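Putative major capsid protein (Cafeteriavirus-dependent mavirus, PDB 6G43) probably builds the outer icosahedral shell of the virus, as major capsid proteins of the double jelly-roll lineage do by assembling into trimeric capsomers. Local coordinates at residues Glu239-Ile244 / Val259-Phe264; Arg74-Phe79 / Val201-Leu206. One frame throughout, in Å; residues are numbered along the deposited sequence.

Contact 1. Residues Glu239-Ile244 / Val259-Phe264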
loop_
_atom_site.group_PDB
_atom_site.type_symbol
_atom_site.label_atom_id
_atom_site.label_comp_id
_atom_site.label_asym_id
_atom_site.label_seq_id
_atom_site.Cartn_x
_atom_site.Cartn_y
_atom_site.Cartn_z
ATOM N N GLU A 239 -6.408 -12.796 -29.590
ATOM C CA GLU A 239 -5.753 -11.486 -29.498
ATOM C C GLU A 239 -6.269 -10.601 -28.346
ATOM O O GLU A 239 -5.522 -9.771 -27.824
ATOM C CB GLU A 239 -5.890 -10.748 -30.841
ATOM C CG GLU A 239 -5.206 -9.385 -30.901
ATOM C CD GLU A 239 -5.030 -8.849 -32.316
ATOM O OE1 GLU A 239 -5.810 -9.231 -33.218
ATOM O OE2 GLU A 239 -4.107 -8.029 -32.522
ATOM N N ASN A 240 -7.534 -10.779 -27.961
ATOM C CA ASN A 240 -8.142 -10.026 -26.861
ATOM C C ASN A 240 -8.043 -10.696 -25.480
ATOM O O ASN A 240 -8.487 -10.117 -24.493
ATOM C CB ASN A 240 -9.622 -9.754 -27.180
ATOM C CG ASN A 240 -9.814 -8.833 -28.376
ATOM O OD1 ASN A 240 -8.970 -7.987 -28.671
ATOM N ND2 ASN A 240 -10.942 -8.984 -29.061
HETATM N N MSE A 241 -7.479 -11.900 -25.401
HETATM C CA MSE A 241 -7.482 -12.674 -24.149
HETATM C C MSE A 241 -6.154 -13.279 -23.774
HETATM O O MSE A 241 -5.724 -13.129 -22.634
HETATM C CB MSE A 241 -8.533 -13.777 -24.242
HETATM C CG MSE A 241 -9.944 -13.206 -24.375
HETATM SE SE MSE A 241 -11.270 -14.556 -23.828
HETATM C CE MSE A 241 -10.717 -15.989 -25.058
ATOM N N ILE A 242 -5.497 -13.967 -24.706
ATOM C CA ILE A 242 -4.295 -14.751 -24.401
ATOM C C ILE A 242 -3.019 -13.913 -24.450
ATOM O O ILE A 242 -2.789 -13.173 -25.404
ATOM C CB ILE A 242 -4.160 -15.956 -25.362
ATOM C CG1 ILE A 242 -5.466 -16.774 -25.402
ATOM C CG2 ILE A 242 -2.986 -16.845 -24.965
ATOM C CD1 ILE A 242 -5.990 -17.228 -24.052
ATOM N N GLY A 243 -2.190 -14.060 -23.415
ATOM C CA GLY A 243 -0.904 -13.377 -23.312
ATOM C C GLY A 243 0.256 -14.358 -23.265
ATOM O O GLY A 243 0.218 -15.337 -22.514
ATOM N N ILE A 244 1.283 -14.090 -24.072
ATOM C CA ILE A 244 2.489 -14.921 -24.153
ATOM C C ILE A 244 3.693 -13.992 -24.009
ATOM O O ILE A 244 3.803 -13.005 -24.734
ATOM C CB ILE A 244 2.563 -15.692 -25.500
ATOM C CG1 ILE A 244 1.358 -16.635 -25.644
ATOM C CG2 ILE A 244 3.866 -16.492 -25.612
ATOM C CD1 ILE A 244 1.184 -17.233 -27.024
ATOM N N VAL A 259 -3.010 -19.417 -32.109
ATOM C CA VAL A 259 -3.883 -19.720 -30.970
ATOM C C VAL A 259 -5.335 -19.928 -31.428
ATOM O O VAL A 259 -5.830 -19.201 -32.288
ATOM C CB VAL A 259 -3.798 -18.618 -29.885
ATOM C CG1 VAL A 259 -4.648 -18.974 -28.673
ATOM C CG2 VAL A 259 -2.357 -18.409 -29.437
ATOM N N ASP A 260 -5.996 -20.928 -30.842
ATOM C CA ASP A 260 -7.388 -21.273 -31.150
ATOM C C ASP A 260 -8.201 -21.357 -29.860
ATOM O O ASP A 260 -7.794 -22.042 -28.920
ATOM C CB ASP A 260 -7.476 -22.632 -31.861
ATOM C CG ASP A 260 -6.671 -22.684 -33.149
ATOM O OD1 ASP A 260 -6.672 -21.689 -33.903
ATOM O OD2 ASP A 260 -6.045 -23.737 -33.415
ATOM N N ILE A 261 -9.347 -20.676 -29.833
ATOM C CA ILE A 261 -10.318 -20.797 -28.743
ATOM C C ILE A 261 -11.327 -21.893 -29.096
ATOM O O ILE A 261 -11.932 -21.856 -30.170
ATOM C CB ILE A 261 -11.082 -19.472 -28.502
ATOM C CG1 ILE A 261 -10.115 -18.293 -28.326
ATOM C CG2 ILE A 261 -11.987 -19.584 -27.282
ATOM C CD1 ILE A 261 -9.135 -18.422 -27.173
ATOM N N THR A 262 -11.501 -22.855 -28.187
ATOM C CA THR A 262 -12.529 -23.898 -28.306
ATOM C C THR A 262 -13.313 -24.030 -26.999
ATOM O O THR A 262 -12.895 -23.522 -25.956
ATOM C CB THR A 262 -11.917 -25.267 -28.660
ATOM O OG1 THR A 262 -10.963 -25.646 -27.659
ATOM C CG2 THR A 262 -11.230 -25.220 -30.023
ATOM N N GLY A 263 -14.450 -24.719 -27.078
ATOM C CA GLY A 263 -15.320 -24.979 -25.924
ATOM C C GLY A 263 -15.804 -23.750 -25.167
ATOM O O GLY A 263 -16.010 -23.813 -23.952
ATOM N N PHE A 264 -15.994 -22.641 -25.882
ATOM C CA PHE A 264 -16.379 -21.377 -25.263
ATOM C C PHE A 264 -17.805 -21.458 -24.717
ATOM O O PHE A 264 -18.732 -21.839 -25.434
ATOM C CB PHE A 264 -16.258 -20.214 -26.257
ATOM C CG PHE A 264 -16.617 -18.871 -25.672
ATOM C CD1 PHE A 264 -15.655 -18.092 -25.037
ATOM C CD2 PHE A 264 -17.921 -18.383 -25.750
ATOM C CE1 PHE A 264 -15.983 -16.856 -24.492
ATOM C CE2 PHE A 264 -18.256 -17.153 -25.204
ATOM C CZ PHE A 264 -17.286 -16.386 -24.575
#

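Contact 2. Residues Arg74-Phe79 / Val201-Leu206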
loop_
_atom_site.group_PDB
_atom_site.type_symbol
_atom_site.label_atom_id
_atom_site.label_comp_id
_atom_site.label_asym_id
_atom_site.label_seq_id
_atom_site.Cartn_x
_atom_site.Cartn_y
_atom_site.Cartn_z
ATOM N N ARG A 74 -21.964 -9.638 -13.398
ATOM C CA ARG A 74 -20.708 -10.211 -13.872
ATOM C C ARG A 74 -20.942 -11.194 -15.011
ATOM O O ARG A 74 -21.954 -11.891 -15.030
ATOM C CB ARG A 74 -19.990 -10.923 -12.721
ATOM C CG ARG A 74 -19.745 -10.051 -11.495
ATOM C CD ARG A 74 -18.937 -10.791 -10.440
ATOM N NE ARG A 74 -17.502 -10.823 -10.741
ATOM C CZ ARG A 74 -16.636 -9.829 -10.515
ATOM N NH1 ARG A 74 -15.352 -9.994 -10.831
ATOM N NH2 ARG A 74 -17.028 -8.669 -9.981
ATOM N N LEU A 75 -20.003 -11.229 -15.955
ATOM C CA LEU A 75 -19.976 -12.228 -17.020
ATOM C C LEU A 75 -18.912 -13.265 -16.699
ATOM O O LEU A 75 -17.770 -12.909 -16.393
ATOM C CB LEU A 75 -19.650 -11.576 -18.364
ATOM C CG LEU A 75 -20.689 -10.630 -18.955
ATOM C CD1 LEU A 75 -20.129 -9.981 -20.211
ATOM C CD2 LEU A 75 -21.991 -11.356 -19.260
ATOM N N ARG A 76 -19.291 -14.540 -16.778
ATOM C CA ARG A 76 -18.392 -15.655 -16.498
ATOM C C ARG A 76 -18.156 -16.472 -17.768
ATOM O O ARG A 76 -19.046 -17.197 -18.215
ATOM C CB ARG A 76 -18.969 -16.535 -15.386
ATOM C CG ARG A 76 -19.128 -15.798 -14.065
ATOM C CD ARG A 76 -19.418 -16.744 -12.912
ATOM N NE ARG A 76 -20.714 -17.401 -13.063
ATOM C CZ ARG A 76 -21.190 -18.360 -12.265
ATOM N NH1 ARG A 76 -20.484 -18.806 -11.225
ATOM N NH2 ARG A 76 -22.391 -18.881 -12.514
ATOM N N VAL A 77 -16.961 -16.339 -18.347
ATOM C CA VAL A 77 -16.580 -17.089 -19.549
ATOM C C VAL A 77 -15.659 -18.252 -19.185
ATOM O O VAL A 77 -14.819 -18.121 -18.296
ATOM C CB VAL A 77 -15.914 -16.189 -20.627
ATOM C CG1 VAL A 77 -16.808 -15.004 -20.950
ATOM C CG2 VAL A 77 -14.523 -15.707 -20.218
ATOM N N SER A 78 -15.833 -19.385 -19.867
ATOM C CA SER A 78 -14.930 -20.534 -19.736
ATOM C C SER A 78 -14.618 -21.091 -21.120
ATOM O O SER A 78 -15.509 -21.179 -21.964
ATOM C CB SER A 78 -15.537 -21.617 -18.843
ATOM O OG SER A 78 -16.802 -22.029 -19.322
ATOM N N PHE A 79 -13.356 -21.458 -21.343
ATOM C CA PHE A 79 -12.881 -21.884 -22.662
ATOM C C PHE A 79 -11.526 -22.585 -22.582
ATOM O O PHE A 79 -10.818 -22.476 -21.578
ATOM C CB PHE A 79 -12.768 -20.677 -23.609
ATOM C CG PHE A 79 -11.827 -19.602 -23.126
ATOM C CD1 PHE A 79 -10.475 -19.638 -23.454
ATOM C CD2 PHE A 79 -12.291 -18.550 -22.341
ATOM C CE1 PHE A 79 -9.606 -18.651 -23.008
ATOM C CE2 PHE A 79 -11.425 -17.559 -21.892
ATOM C CZ PHE A 79 -10.081 -17.609 -22.226
ATOM N N VAL A 201 -11.200 -20.001 -16.732
ATOM C CA VAL A 201 -12.502 -19.489 -16.308
ATOM C C VAL A 201 -12.267 -18.076 -15.779
ATOM O O VAL A 201 -11.454 -17.887 -14.878
ATOM C CB VAL A 201 -13.152 -20.357 -15.205
ATOM C CG1 VAL A 201 -14.507 -19.790 -14.796
ATOM C CG2 VAL A 201 -13.320 -21.797 -15.674
ATOM N N VAL A 202 -12.971 -17.095 -16.341
ATOM C CA VAL A 202 -12.834 -15.695 -15.928
ATOM C C VAL A 202 -14.193 -15.138 -15.505
ATOM O O VAL A 202 -15.123 -15.090 -16.308
ATOM C CB VAL A 202 -12.256 -14.813 -17.055
ATOM C CG1 VAL A 202 -12.045 -13.389 -16.560
ATOM C CG2 VAL A 202 -10.941 -15.382 -17.573
ATOM N N ASP A 203 -14.275 -14.707 -14.247
ATOM C CA ASP A 203 -15.467 -14.104 -13.663
ATOM C C ASP A 203 -15.219 -12.595 -13.543
ATOM O O ASP A 203 -14.578 -12.141 -12.597
ATOM C CB ASP A 203 -15.726 -14.753 -12.291
ATOM C CG ASP A 203 -17.016 -14.286 -11.630
ATOM O OD1 ASP A 203 -17.659 -13.330 -12.118
ATOM O OD2 ASP A 203 -17.390 -14.888 -10.600
ATOM N N GLU A 204 -15.742 -11.831 -14.506
ATOM C CA GLU A 204 -15.464 -10.394 -14.633
ATOM C C GLU A 204 -16.748 -9.567 -14.693
ATOM O O GLU A 204 -17.704 -9.948 -15.374
ATOM C CB GLU A 204 -14.636 -10.144 -15.896
ATOM C CG GLU A 204 -14.106 -8.719 -16.044
ATOM C CD GLU A 204 -13.003 -8.597 -17.088
ATOM O OE1 GLU A 204 -12.086 -9.442 -17.087
ATOM O OE2 GLU A 204 -13.048 -7.658 -17.914
ATOM N N ALA A 205 -16.749 -8.431 -13.993
ATOM C CA ALA A 205 -17.858 -7.476 -14.031
ATOM C C ALA A 205 -17.988 -6.859 -15.419
ATOM O O ALA A 205 -16.979 -6.547 -16.055
ATOM C CB ALA A 205 -17.650 -6.383 -12.995
ATOM N N LEU A 206 -19.228 -6.686 -15.878
ATOM C CA LEU A 206 -19.506 -6.068 -17.174
ATOM C C LEU A 206 -19.369 -4.553 -17.061
ATOM O O LEU A 206 -20.046 -3.921 -16.244
ATOM C CB LEU A 206 -20.912 -6.435 -17.665
ATOM C CG LEU A 206 -21.399 -5.818 -18.986
ATOM C CD1 LEU A 206 -20.467 -6.141 -20.145
ATOM C CD2 LEU A 206 -22.813 -6.281 -19.298
#

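Contact 1. Residues Glu239-Ile244 / Val259-Phe264
No ring or amide face takes part where M241, I242 and I244 meet V259 and I261: the contact is wholly apolar, and the ring of F264 packs instead against that of F236, their planes at about 35°. The layers pack as in a beta sandwich, consistent with the jelly-roll fold of viral capsid proteins. Strand 242-244, paired with 96-98, faces strand 259-262 of the large sheet at an axis separation of 10.1 Å and 149° between their directions. Only side chains bridge such a gap, and no hydrogen bond crosses it. Beta-branched I242, I244, V259 and I261 suit strands because branching at CB favours an extended backbone, and their bulk fills the space between the layers. M241, just ahead of I242 and present as selenomethionine, bends at chi3 (-56°), which turns its methyl CE back to I261 CD1, 3.6 Å away. F79 of strand 68-84 also touches M241. I242 is central: its CG1 lies 4.0 Å from V259 CG1, the two side chains slanting across each other, and also grazes I261 CD1. F348 touches V259, and I83 touches I244. At the far end from M241, I244 carries CD1 on an extended chain to 4.4 Å from V259 CG2.

Contact 2. Residues Arg74-Phe79 / Val201-Leu206
A turn at chi3 (79°) bends the side chain of R74 across D203, whose chi1 of -175° places the carboxylate beside its own carbonyl carbon, where OD1 meets NE of R74. R74 NE donates to D203 OD1 at 2.9 Å in a salt bridge. The oxygen lies close to the guanidinium plane, but the nitrogen comes from above the carboxylate, the two groups being turned 68° apart. R74 NH1 reaches D203 O, also at 2.9 Å, from above the carbonyl plane, and so one arginine holds both side chain and backbone of the aspartate. A205 N lies over the centre of one guanidinium face, and NH2 bonds to L141 O, fixing the group's rotation further.

R76 lies alongside D203, its CG 3.5 Å from OD1, while its charged end goes on to N267 and to E374 of the second subunit. D203 OD2 accepts from Q377 of that subunit. With R74 and R76 nearby, D203 would probably stay ionised.

On the other face, L75, V77 and V202 suit a buried core: V77 CG2 packs 4.0 Å from V202 CB. L206, just past the end of the strand, brings its CD1 to 3.9 Å from L75 CD1. E204 also points to the face of L75, where N104 and S143 bind its carboxylate oxygens.

The backbones join at two hydrogen-bonded pairs, L75 with E204 and V77 with V202. L75 N to E204 O, at 2.7 Å, is the shortest of their four bonds. CA-H...O contacts supplement them, as from R76 CA to V202 O at 3.3 Å. Such an antiparallel pair, with a mostly apolar side inward, E204 excepted, and R76 and D203 on the other side bonded to another subunit, fits a jelly-roll wall in a trimeric capsomer.

Contacts 1 and 2 lie about 14 Å apart, centre to centre, on the same side of the chain's centre. They come in series along the chain, contact 2 closing before contact 1 opens. Strands 68-84 and 258-273 are neighbours in one antiparallel sheet, so contact 2 is a pairing within that sheet while contact 1 stacks the short strand 242-244 over it. F79 joins them directly: its CZ lies 3.3 Å from M241 CE, and its CB packs on I261. F264 likewise reaches V77. One apolar core therefore continues through both, while R76 and D203 of contact 2 bond to a neighbouring subunit.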